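PDB 4ZMI: telomere length regulator taz1 from Schizosaccharomyces pombe, which binds double-stranded telomeric DNA and regulates telomere length and function, the present chain being its all-helical domain. Local coordinates for residues Met27-Ile32 / Glu44-Arg49; Glu63-Thr66 / Gly70-Phe73; Ile108-Asn113 / Leu118-Ile123; Leu142-Glu147 / Asn219-Phe224. All blocks are in the same frame, centred on the assembly; numbering follows the deposited sequence.

Contact 1 of 4, residues Met27-Ile32 / Glu44-Arg49; sequences MMVSAI and ESFSER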
loop_
_atom_site.group_PDB
_atom_site.type_symbol
_atom_site.label_atom_id
_atom_site.label_comp_id
_atom_site.label_asym_id
_atom_site.label_seq_id
_atom_site.Cartn_x
_atom_site.Cartn_y
_atom_site.Cartn_z
ATOM N N MET A 27 11.777 -11.060 -3.648
ATOM C CA MET A 27 12.496 -11.635 -4.793
ATOM C C MET A 27 11.943 -13.000 -5.187
ATOM O O MET A 27 11.865 -13.321 -6.373
ATOM C CB MET A 27 13.997 -11.740 -4.508
ATOM C CG MET A 27 14.699 -10.400 -4.334
ATOM S SD MET A 27 14.498 -9.309 -5.760
ATOM C CE MET A 27 13.966 -7.787 -4.967
ATOM N N MET A 28 11.561 -13.797 -4.191
ATOM C CA MET A 28 10.899 -15.070 -4.447
ATOM C C MET A 28 9.588 -14.856 -5.175
ATOM O O MET A 28 9.413 -15.332 -6.293
ATOM C CB MET A 28 10.632 -15.819 -3.146
ATOM C CG MET A 28 9.427 -16.744 -3.229
ATOM S SD MET A 28 9.254 -17.798 -1.790
ATOM C CE MET A 28 9.193 -16.592 -0.469
ATOM N N VAL A 29 8.676 -14.124 -4.540
ATOM C CA VAL A 29 7.352 -13.898 -5.099
ATOM C C VAL A 29 7.456 -13.273 -6.480
ATOM O O VAL A 29 6.705 -13.634 -7.378
ATOM C CB VAL A 29 6.484 -13.014 -4.167
ATOM C CG1 VAL A 29 5.203 -12.580 -4.862
ATOM C CG2 VAL A 29 6.148 -13.766 -2.911
ATOM N N SER A 30 8.399 -12.348 -6.655
ATOM C CA SER A 30 8.575 -11.670 -7.942
ATOM C C SER A 30 9.161 -12.588 -9.004
ATOM O O SER A 30 8.821 -12.472 -10.181
ATOM C CB SER A 30 9.470 -10.438 -7.810
ATOM O OG SER A 30 8.763 -9.341 -7.272
ATOM N N ALA A 31 10.062 -13.478 -8.592
ATOM C CA ALA A 31 10.654 -14.427 -9.525
ATOM C C ALA A 31 9.584 -15.397 -9.980
ATOM O O ALA A 31 9.443 -15.656 -11.167
ATOM C CB ALA A 31 11.801 -15.169 -8.881
ATOM N N ILE A 32 8.822 -15.921 -9.023
ATOM C CA ILE A 32 7.736 -16.841 -9.329
ATOM C C ILE A 32 6.680 -16.173 -10.220
ATOM O O ILE A 32 6.117 -16.817 -11.108
ATOM C CB ILE A 32 7.112 -17.452 -8.045
ATOM C CG1 ILE A 32 8.135 -18.336 -7.321
ATOM C CG2 ILE A 32 5.870 -18.268 -8.366
ATOM C CD1 ILE A 32 7.550 -19.207 -6.217
ATOM N N GLU A 44 -6.200 -15.705 -6.402
ATOM C CA GLU A 44 -6.269 -17.114 -6.017
ATOM C C GLU A 44 -5.288 -17.966 -6.814
ATOM O O GLU A 44 -4.677 -18.900 -6.278
ATOM C CB GLU A 44 -7.681 -17.667 -6.163
ATOM C CG GLU A 44 -7.776 -19.160 -5.888
ATOM C CD GLU A 44 -7.407 -19.520 -4.463
ATOM O OE1 GLU A 44 -7.786 -18.758 -3.541
ATOM O OE2 GLU A 44 -6.742 -20.566 -4.267
ATOM N N SER A 45 -5.118 -17.622 -8.083
ATOM C CA SER A 45 -4.156 -18.331 -8.927
ATOM C C SER A 45 -2.733 -18.029 -8.491
ATOM O O SER A 45 -1.857 -18.909 -8.516
ATOM C CB SER A 45 -4.335 -17.951 -10.396
ATOM O OG SER A 45 -5.659 -18.218 -10.811
ATOM N N PHE A 46 -2.511 -16.776 -8.109
ATOM C CA PHE A 46 -1.225 -16.349 -7.585
ATOM C C PHE A 46 -0.924 -17.216 -6.371
ATOM O O PHE A 46 0.218 -17.636 -6.158
ATOM C CB PHE A 46 -1.273 -14.866 -7.212
ATOM C CG PHE A 46 0.054 -14.179 -7.268
ATOM C CD1 PHE A 46 1.232 -14.907 -7.265
ATOM C CD2 PHE A 46 0.122 -12.792 -7.313
ATOM C CE1 PHE A 46 2.458 -14.270 -7.306
ATOM C CE2 PHE A 46 1.345 -12.150 -7.352
ATOM C CZ PHE A 46 2.514 -12.894 -7.347
ATOM N N SER A 47 -1.969 -17.523 -5.606
ATOM C CA SER A 47 -1.816 -18.292 -4.370
ATOM C C SER A 47 -1.418 -19.736 -4.650
ATOM O O SER A 47 -0.460 -20.254 -4.078
ATOM C CB SER A 47 -3.112 -18.270 -3.554
ATOM O OG SER A 47 -3.391 -16.972 -3.080
ATOM N N GLU A 48 -2.165 -20.375 -5.535
ATOM C CA GLU A 48 -1.892 -21.753 -5.897
ATOM C C GLU A 48 -0.488 -21.897 -6.456
ATOM O O GLU A 48 0.236 -22.817 -6.089
ATOM C CB GLU A 48 -2.902 -22.250 -6.921
ATOM C CG GLU A 48 -4.337 -22.194 -6.450
ATOM C CD GLU A 48 -5.317 -22.559 -7.554
ATOM O OE1 GLU A 48 -4.864 -23.051 -8.618
ATOM O OE2 GLU A 48 -6.537 -22.349 -7.365
ATOM N N ARG A 49 -0.093 -20.989 -7.339
ATOM C CA ARG A 49 1.241 -21.087 -7.913
ATOM C C ARG A 49 2.326 -20.908 -6.853
ATOM O O ARG A 49 3.359 -21.570 -6.910
ATOM C CB ARG A 49 1.425 -20.114 -9.079
ATOM C CG ARG A 49 2.866 -19.985 -9.590
ATOM C CD ARG A 49 3.452 -21.283 -10.163
ATOM N NE ARG A 49 4.761 -21.036 -10.776
ATOM C CZ ARG A 49 5.550 -21.969 -11.308
ATOM N NH1 ARG A 49 5.182 -23.245 -11.312
ATOM N NH2 ARG A 49 6.717 -21.622 -11.840
#
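V29 and I32, one helical turn apart, each touch one side chain of 44-49: V29 meets F46 and I32 meets R49. No hydrogen bond spans the two segments. F46 reaches across with CG anti to the backbone N (chi1 -153°), and the far end of its ring does the touching: CZ of F46 lies 3.7 Å from CG1 of V29, and CE1 of F46 stands at 4.0 Å from the same methyl. The two side chains cross at about a right angle, and the methyl approaches the ring obliquely.

R49 and I32 meet through CG and NE of the arginine. CG2 of I32 packs 3.7 Å from CG of R49 and 3.8 Å from NE of R49. The bend of the arginine at chi2 (63°) brings NE back beside this methyl, whereas the rest of its chain is extended. This pair is the outer one, since R49 is exposed; V29 and F46 are buried.

The contact joins the last turns of helix 5-35 to short helix 43-50. V29 also packs on L58 of helix 52-68 and L107 of helix 95-107, and F46 on L111.

Contact 2 of 4, residues Glu63-Thr66 / Gly70-Phe73; sequences EQLT and GLEF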
loop_
_atom_site.group_PDB
_atom_site.type_symbol
_atom_site.label_atom_id
_atom_site.label_comp_id
_atom_site.label_asym_id
_atom_site.label_seq_id
_atom_site.Cartn_x
_atom_site.Cartn_y
_atom_site.Cartn_z
ATOM N N GLU A 63 2.297 -11.450 9.812
ATOM C CA GLU A 63 1.669 -11.443 11.119
ATOM C C GLU A 63 2.613 -10.947 12.226
ATOM O O GLU A 63 2.217 -10.098 13.026
ATOM C CB GLU A 63 1.167 -12.837 11.471
ATOM C CG GLU A 63 0.595 -12.942 12.869
ATOM C CD GLU A 63 -0.852 -12.526 12.919
ATOM O OE1 GLU A 63 -1.446 -12.351 11.832
ATOM O OE2 GLU A 63 -1.388 -12.380 14.040
ATOM N N GLN A 64 3.840 -11.475 12.280
ATOM C CA GLN A 64 4.805 -11.055 13.304
ATOM C C GLN A 64 5.089 -9.576 13.120
ATOM O O GLN A 64 5.038 -8.805 14.075
ATOM C CB GLN A 64 6.127 -11.853 13.248
ATOM C CG GLN A 64 7.158 -11.442 14.344
ATOM C CD GLN A 64 8.625 -11.729 13.981
ATOM O OE1 GLN A 64 8.916 -12.515 13.076
ATOM N NE2 GLN A 64 9.551 -11.080 14.689
ATOM N N LEU A 65 5.374 -9.193 11.879
ATOM C CA LEU A 65 5.634 -7.804 11.521
ATOM C C LEU A 65 4.543 -6.895 12.075
ATOM O O LEU A 65 4.809 -5.925 12.785
ATOM C CB LEU A 65 5.680 -7.683 10.001
ATOM C CG LEU A 65 6.064 -6.348 9.375
ATOM C CD1 LEU A 65 7.436 -5.927 9.827
ATOM C CD2 LEU A 65 6.041 -6.499 7.875
ATOM N N THR A 66 3.308 -7.260 11.767
ATOM C CA THR A 66 2.126 -6.493 12.130
ATOM C C THR A 66 1.896 -6.411 13.636
ATOM O O THR A 66 1.652 -5.335 14.171
ATOM C CB THR A 66 0.905 -7.106 11.449
ATOM O OG1 THR A 66 0.877 -6.684 10.078
ATOM C CG2 THR A 66 -0.374 -6.691 12.139
ATOM N N GLY A 70 3.517 -3.165 15.755
ATOM C CA GLY A 70 2.421 -2.253 16.015
ATOM C C GLY A 70 1.717 -1.706 14.781
ATOM O O GLY A 70 0.968 -0.735 14.876
ATOM N N LEU A 71 1.955 -2.323 13.623
ATOM C CA LEU A 71 1.376 -1.828 12.370
ATOM C C LEU A 71 -0.099 -2.191 12.258
ATOM O O LEU A 71 -0.449 -3.186 11.630
ATOM C CB LEU A 71 2.129 -2.384 11.156
ATOM C CG LEU A 71 3.630 -2.080 11.119
ATOM C CD1 LEU A 71 4.175 -2.400 9.729
ATOM C CD2 LEU A 71 3.917 -0.638 11.486
ATOM N N GLU A 72 -0.946 -1.350 12.825
ATOM C CA GLU A 72 -2.381 -1.586 12.916
ATOM C C GLU A 72 -3.049 -1.446 11.553
ATOM O O GLU A 72 -4.079 -2.072 11.311
ATOM C CB GLU A 72 -2.995 -0.549 13.853
ATOM C CG GLU A 72 -4.487 -0.750 14.179
ATOM C CD GLU A 72 -5.109 0.462 14.909
ATOM O OE1 GLU A 72 -4.377 1.431 15.232
ATOM O OE2 GLU A 72 -6.341 0.450 15.145
ATOM N N PHE A 73 -2.485 -0.587 10.700
ATOM C CA PHE A 73 -3.002 -0.381 9.340
ATOM C C PHE A 73 -2.173 -1.119 8.293
ATOM O O PHE A 73 -2.148 -0.750 7.120
ATOM C CB PHE A 73 -3.203 1.118 9.043
ATOM C CG PHE A 73 -4.299 1.704 9.852
ATOM C CD1 PHE A 73 -4.055 2.174 11.133
ATOM C CD2 PHE A 73 -5.588 1.694 9.389
ATOM C CE1 PHE A 73 -5.077 2.651 11.913
ATOM C CE2 PHE A 73 -6.615 2.185 10.164
ATOM C CZ PHE A 73 -6.360 2.666 11.426
#
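T66 and L71 are joined where helix 52-68 runs out into a loop, in a helix C-terminal turn that leads into an inverse gamma turn: a weak backbone bond closes it, with a glycine of positive phi just before the donor. The N of L71 donates to the O of T66 at 3.1 Å, but the angle at the hydrogen is only 121°. G70 makes the turn with phi 79°, a positive value that a glycine adopts more easily than other residues. The inverse gamma turn is centred on L71, and its weak bond runs from N of E72 to O of G70 at 2.9 Å.

The tight part of the contact is this main-chain turn, with the CA atoms of T66 and L71 4.7 Å apart. The leucines behind it are buried but meet less closely: CG of L65 lies 4.4 Å from CD1 of L71. Both have further partners, L71 on W3 and I76, L65 on I101 and T105 of helix 95-107. The other side is looser. E72 is exposed and points away from the helix, its OE1 hydrogen-bonded to S1 OG near the N terminus, and F73 turns from the helix as well, packing on S1 and P172. The bound magnesium ion is about 14 Å from the side chain of L71, so this is a helix ending and not part of the metal site.

T66 itself points its CB away from the loop, yet with OG1 beside the backbone N (chi1 -79°) its CG2 stands anti to that N, 3.5 Å from the O of L71.

Contact 3 of 4, residues Ile108-Asn113 / Leu118-Ile123; sequences IDLLDN and LTLRSI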
loop_
_atom_site.group_PDB
_atom_site.type_symbol
_atom_site.label_atom_id
_atom_site.label_comp_id
_atom_site.label_asym_id
_atom_site.label_seq_id
_atom_site.Cartn_x
_atom_site.Cartn_y
_atom_site.Cartn_z
ATOM N N ILE A 108 2.329 -8.937 -1.091
ATOM C CA ILE A 108 1.509 -10.062 -0.630
ATOM C C ILE A 108 0.026 -9.720 -0.566
ATOM O O ILE A 108 -0.815 -10.615 -0.433
ATOM C CB ILE A 108 1.922 -10.564 0.778
ATOM C CG1 ILE A 108 1.555 -9.552 1.863
ATOM C CG2 ILE A 108 3.402 -10.872 0.854
ATOM C CD1 ILE A 108 1.904 -10.028 3.243
ATOM N N ASP A 109 -0.284 -8.424 -0.600
ATOM C CA ASP A 109 -1.664 -7.953 -0.590
ATOM C C ASP A 109 -2.294 -8.252 -1.952
ATOM O O ASP A 109 -3.516 -8.231 -2.092
ATOM C CB ASP A 109 -1.726 -6.446 -0.266
ATOM C CG ASP A 109 -3.137 -5.958 0.052
ATOM O OD1 ASP A 109 -3.926 -6.726 0.634
ATOM O OD2 ASP A 109 -3.457 -4.793 -0.275
ATOM N N LEU A 110 -1.456 -8.564 -2.936
ATOM C CA LEU A 110 -1.927 -9.029 -4.245
ATOM C C LEU A 110 -2.591 -10.384 -4.133
ATOM O O LEU A 110 -3.229 -10.848 -5.078
ATOM C CB LEU A 110 -0.762 -9.148 -5.215
ATOM C CG LEU A 110 -0.125 -7.818 -5.578
ATOM C CD1 LEU A 110 1.220 -8.048 -6.240
ATOM C CD2 LEU A 110 -1.078 -7.001 -6.462
ATOM N N LEU A 111 -2.414 -11.028 -2.982
ATOM C CA LEU A 111 -2.979 -12.350 -2.740
ATOM C C LEU A 111 -4.403 -12.284 -2.185
ATOM O O LEU A 111 -5.044 -13.309 -1.981
ATOM C CB LEU A 111 -2.072 -13.151 -1.796
ATOM C CG LEU A 111 -0.650 -13.422 -2.300
ATOM C CD1 LEU A 111 0.177 -14.196 -1.288
ATOM C CD2 LEU A 111 -0.695 -14.166 -3.638
ATOM N N ASP A 112 -4.893 -11.074 -1.932
ATOM C CA ASP A 112 -6.218 -10.895 -1.332
ATOM C C ASP A 112 -7.312 -11.223 -2.346
ATOM O O ASP A 112 -7.668 -10.387 -3.168
ATOM C CB ASP A 112 -6.367 -9.453 -0.819
ATOM C CG ASP A 112 -7.796 -9.105 -0.445
ATOM O OD1 ASP A 112 -8.613 -10.025 -0.229
ATOM O OD2 ASP A 112 -8.105 -7.897 -0.374
ATOM N N ASN A 113 -7.877 -12.422 -2.273
ATOM C CA ASN A 113 -8.908 -12.802 -3.240
ATOM C C ASN A 113 -10.275 -12.135 -3.049
ATOM O O ASN A 113 -11.231 -12.515 -3.708
ATOM C CB ASN A 113 -9.037 -14.332 -3.370
ATOM C CG ASN A 113 -9.700 -14.985 -2.168
ATOM O OD1 ASN A 113 -10.634 -14.442 -1.573
ATOM N ND2 ASN A 113 -9.222 -16.175 -1.811
ATOM N N LEU A 118 -6.593 -3.710 0.864
ATOM C CA LEU A 118 -6.469 -2.659 1.878
ATOM C C LEU A 118 -5.051 -2.149 1.978
ATOM O O LEU A 118 -4.851 -0.962 2.152
ATOM C CB LEU A 118 -6.929 -3.154 3.248
ATOM C CG LEU A 118 -8.364 -3.661 3.290
ATOM C CD1 LEU A 118 -8.664 -4.200 4.682
ATOM C CD2 LEU A 118 -9.297 -2.536 2.920
ATOM N N THR A 119 -4.060 -3.031 1.852
ATOM C CA THR A 119 -2.672 -2.597 2.080
ATOM C C THR A 119 -2.141 -1.786 0.915
ATOM O O THR A 119 -1.429 -0.805 1.098
ATOM C CB THR A 119 -1.723 -3.766 2.307
ATOM O OG1 THR A 119 -2.284 -4.643 3.280
ATOM C CG2 THR A 119 -0.377 -3.275 2.795
ATOM N N LEU A 120 -2.482 -2.204 -0.296
ATOM C CA LEU A 120 -2.098 -1.429 -1.472
ATOM C C LEU A 120 -2.819 -0.078 -1.418
ATOM O O LEU A 120 -2.233 0.969 -1.715
ATOM C CB LEU A 120 -2.456 -2.196 -2.741
ATOM C CG LEU A 120 -1.524 -3.380 -2.927
ATOM C CD1 LEU A 120 -1.940 -4.260 -4.113
ATOM C CD2 LEU A 120 -0.123 -2.860 -3.111
ATOM N N ARG A 121 -4.084 -0.094 -1.000
ATOM C CA ARG A 121 -4.804 1.161 -0.850
ATOM C C ARG A 121 -4.046 2.099 0.092
ATOM O O ARG A 121 -3.862 3.290 -0.214
ATOM C CB ARG A 121 -6.219 0.932 -0.344
ATOM C CG ARG A 121 -7.134 2.076 -0.691
ATOM C CD ARG A 121 -8.468 1.927 -0.019
ATOM N NE ARG A 121 -9.022 0.617 -0.290
ATOM C CZ ARG A 121 -10.124 0.159 0.272
ATOM N NH1 ARG A 121 -10.786 0.925 1.119
ATOM N NH2 ARG A 121 -10.556 -1.055 -0.023
ATOM N N SER A 122 -3.579 1.552 1.217
ATOM C CA SER A 122 -2.834 2.349 2.191
ATOM C C SER A 122 -1.604 2.927 1.542
ATOM O O SER A 122 -1.321 4.102 1.700
ATOM C CB SER A 122 -2.409 1.476 3.383
ATOM O OG SER A 122 -3.557 1.086 4.087
ATOM N N ILE A 123 -0.852 2.086 0.831
ATOM C CA ILE A 123 0.417 2.545 0.270
ATOM C C ILE A 123 0.205 3.629 -0.774
ATOM O O ILE A 123 0.885 4.650 -0.733
ATOM C CB ILE A 123 1.245 1.387 -0.294
ATOM C CG1 ILE A 123 1.546 0.399 0.822
ATOM C CG2 ILE A 123 2.557 1.882 -0.897
ATOM C CD1 ILE A 123 1.983 -0.951 0.320
HETATM O O HOH W 1 -6.179 -6.585 1.507
#
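D109 makes the polar core of this contact by offering one carboxylate oxygen to the first turn of helix 118-130. Its OD2 accepts a hydrogen bond from N of L120 at 2.8 Å. That bond is fairly straight, at 160°, and arrives on the anti side, 25° out of the carboxylate plane. N of T119 adds a second bond to the same OD2, also 2.8 Å but weak and strongly bent. The carboxylate gets there because CG stands anti to the backbone N (chi1 -168°). The negative charge at a helix N-terminal end is probably favourable, and R74 offers OD1 a weak, long ion pair. A leucine in place of D109 would probably leave the N-H of L120 without its acceptor and the start of the helix less firmly tied to the loop.

Water forms the second link: one molecule accepts from N of L118 at 3.0 Å and donates to OD2 of D112 at 3.0 Å.

Apolar contact is lighter: CD2 of L110 meets CD1 of L120 at 3.7 Å, the side chains crossing at about a right angle.

The loop after helix 95-107 is thus held to helix 118-130; L110 and L120 both rest on V221 of helix 214-229, and L111 reaches helices 43-50 and 52-68.

Contact 4 of 4, residues Leu142-Glu147 / Asn219-Phe224; sequences LVLFEE and NAVIHF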
loop_
_atom_site.group_PDB
_atom_site.type_symbol
_atom_site.label_atom_id
_atom_site.label_comp_id
_atom_site.label_asym_id
_atom_site.label_seq_id
_atom_site.Cartn_x
_atom_site.Cartn_y
_atom_site.Cartn_z
ATOM N N LEU A 142 -2.062 7.988 -8.843
ATOM C CA LEU A 142 -3.455 8.215 -9.220
ATOM C C LEU A 142 -3.995 7.077 -10.075
ATOM O O LEU A 142 -5.126 6.621 -9.887
ATOM C CB LEU A 142 -3.613 9.541 -9.943
ATOM C CG LEU A 142 -3.474 10.692 -8.946
ATOM C CD1 LEU A 142 -3.461 12.045 -9.652
ATOM C CD2 LEU A 142 -4.593 10.625 -7.927
ATOM N N VAL A 143 -3.180 6.586 -10.996
ATOM C CA VAL A 143 -3.679 5.579 -11.923
ATOM C C VAL A 143 -3.902 4.266 -11.183
ATOM O O VAL A 143 -4.967 3.649 -11.286
ATOM C CB VAL A 143 -2.758 5.427 -13.150
ATOM C CG1 VAL A 143 -3.223 4.290 -14.032
ATOM C CG2 VAL A 143 -2.742 6.739 -13.941
ATOM N N LEU A 144 -2.916 3.871 -10.391
ATOM C CA LEU A 144 -3.050 2.683 -9.575
ATOM C C LEU A 144 -4.234 2.835 -8.612
ATOM O O LEU A 144 -4.938 1.877 -8.321
ATOM C CB LEU A 144 -1.751 2.435 -8.835
ATOM C CG LEU A 144 -1.645 1.049 -8.214
ATOM C CD1 LEU A 144 -1.658 -0.013 -9.282
ATOM C CD2 LEU A 144 -0.382 0.933 -7.362
ATOM N N PHE A 145 -4.482 4.053 -8.153
ATOM C CA PHE A 145 -5.612 4.284 -7.250
ATOM C C PHE A 145 -6.940 4.013 -7.943
ATOM O O PHE A 145 -7.827 3.384 -7.370
ATOM C CB PHE A 145 -5.595 5.691 -6.633
ATOM C CG PHE A 145 -6.675 5.905 -5.605
ATOM C CD1 PHE A 145 -6.460 5.576 -4.270
ATOM C CD2 PHE A 145 -7.915 6.396 -5.972
ATOM C CE1 PHE A 145 -7.456 5.758 -3.328
ATOM C CE2 PHE A 145 -8.917 6.565 -5.037
ATOM C CZ PHE A 145 -8.690 6.253 -3.715
ATOM N N GLU A 146 -7.081 4.472 -9.184
ATOM C CA GLU A 146 -8.320 4.208 -9.923
ATOM C C GLU A 146 -8.540 2.732 -10.175
ATOM O O GLU A 146 -9.665 2.266 -10.113
ATOM C CB GLU A 146 -8.384 4.975 -11.239
ATOM C CG GLU A 146 -9.795 5.172 -11.759
ATOM C CD GLU A 146 -10.192 4.163 -12.815
ATOM O OE1 GLU A 146 -9.338 3.336 -13.213
ATOM O OE2 GLU A 146 -11.363 4.205 -13.252
ATOM N N GLU A 147 -7.466 1.997 -10.432
ATOM C CA GLU A 147 -7.558 0.546 -10.570
ATOM C C GLU A 147 -8.043 -0.166 -9.297
ATOM O O GLU A 147 -8.918 -1.039 -9.366
ATOM C CB GLU A 147 -6.225 -0.047 -11.016
ATOM C CG GLU A 147 -6.322 -1.533 -11.304
ATOM C CD GLU A 147 -7.121 -1.841 -12.576
ATOM O OE1 GLU A 147 -7.162 -0.972 -13.469
ATOM O OE2 GLU A 147 -7.700 -2.949 -12.682
ATOM N N ASN A 219 2.007 -6.437 -12.474
ATOM C CA ASN A 219 3.166 -5.741 -13.013
ATOM C C ASN A 219 3.133 -4.235 -12.748
ATOM O O ASN A 219 4.161 -3.630 -12.478
ATOM C CB ASN A 219 3.398 -6.078 -14.494
ATOM C CG ASN A 219 4.198 -7.370 -14.674
ATOM O OD1 ASN A 219 5.144 -7.643 -13.922
ATOM N ND2 ASN A 219 3.812 -8.175 -15.664
ATOM N N ALA A 220 1.958 -3.622 -12.778
ATOM C CA ALA A 220 1.890 -2.200 -12.452
ATOM C C ALA A 220 2.170 -1.986 -10.947
ATOM O O ALA A 220 2.814 -1.005 -10.557
ATOM C CB ALA A 220 0.546 -1.597 -12.873
ATOM N N VAL A 221 1.727 -2.918 -10.110
ATOM C CA VAL A 221 1.948 -2.786 -8.667
ATOM C C VAL A 221 3.439 -2.870 -8.374
ATOM O O VAL A 221 4.013 -1.970 -7.761
ATOM C CB VAL A 221 1.176 -3.863 -7.863
ATOM C CG1 VAL A 221 1.627 -3.879 -6.411
ATOM C CG2 VAL A 221 -0.302 -3.592 -7.930
ATOM N N ILE A 222 4.060 -3.946 -8.847
ATOM C CA ILE A 222 5.491 -4.148 -8.679
ATOM C C ILE A 222 6.258 -2.948 -9.180
ATOM O O ILE A 222 7.136 -2.440 -8.497
ATOM C CB ILE A 222 5.974 -5.395 -9.435
ATOM C CG1 ILE A 222 5.491 -6.654 -8.716
ATOM C CG2 ILE A 222 7.492 -5.387 -9.552
ATOM C CD1 ILE A 222 5.585 -7.903 -9.535
ATOM N N HIS A 223 5.904 -2.478 -10.365
ATOM C CA HIS A 223 6.554 -1.299 -10.911
ATOM C C HIS A 223 6.452 -0.145 -9.923
ATOM O O HIS A 223 7.457 0.488 -9.596
ATOM C CB HIS A 223 5.925 -0.891 -12.245
ATOM C CG HIS A 223 6.771 0.053 -13.046
ATOM N ND1 HIS A 223 6.918 1.385 -12.720
ATOM C CD2 HIS A 223 7.506 -0.142 -14.167
ATOM C CE1 HIS A 223 7.713 1.969 -13.601
ATOM N NE2 HIS A 223 8.086 1.062 -14.489
ATOM N N PHE A 224 5.236 0.108 -9.443
ATOM C CA PHE A 224 4.975 1.261 -8.581
ATOM C C PHE A 224 5.706 1.188 -7.249
ATOM O O PHE A 224 6.239 2.187 -6.782
ATOM C CB PHE A 224 3.480 1.431 -8.331
ATOM C CG PHE A 224 3.157 2.515 -7.344
ATOM C CD1 PHE A 224 3.167 3.838 -7.730
ATOM C CD2 PHE A 224 2.842 2.211 -6.039
ATOM C CE1 PHE A 224 2.863 4.832 -6.834
ATOM C CE2 PHE A 224 2.545 3.204 -5.138
ATOM C CZ PHE A 224 2.556 4.515 -5.535
#
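F224 provides the flat group here, and L144 approaches its ring obliquely, with CD2 of L144 3.7 Å from CD2 of F224. The same methyl sits 3.9 Å from CG of F224 and 4.0 Å from CB of F224, and so meets the ring near its attachment. The ring of F137 also meets that of F224, the planes about 5° apart.

L144 carries the contact, its two methyls going to different partners. CD2 goes to the phenylalanine, while CD1 of L144 lies 4.1 Å from CG2 of V221, a looser touch between side chains that cross at about a right angle. With CG anti to the backbone N (chi1 -166°) and chi2 at 63°, the leucine extends toward helix 214-229 and its branches fork between V221 and F224, residues three apart on that helix. All three are buried, and no hydrogen bond crosses the segments, so the joint is purely apolar.

It packs helix 137-154 on helix 214-229. L144 also touches F217 of the latter and V124 of helix 118-130, and F145 meets L196 of helix 192-203.

From the N terminus the four contacts follow in series, with none nested and none crossing. Contact 1 closes the connection between helices 5-35 and 43-50, 11 residues separating its segments. Contact 2 closes a much tighter turn, three residues, at the end of helix 52-68, and contact 3 a four-residue loop into helix 118-130. Contact 4 is the long-range one, bridging 71 residues to bring helix 214-229 back to helix 137-154. Contact 3, nearest the middle of the chain, touches all the others, for instance through L111 on S47 of contact 1 and S122 OG near F73 O of contact 2. Contacts 1 and 4 also touch, S30 against I222. Contacts 2 and 4 lie on opposite sides of the centre.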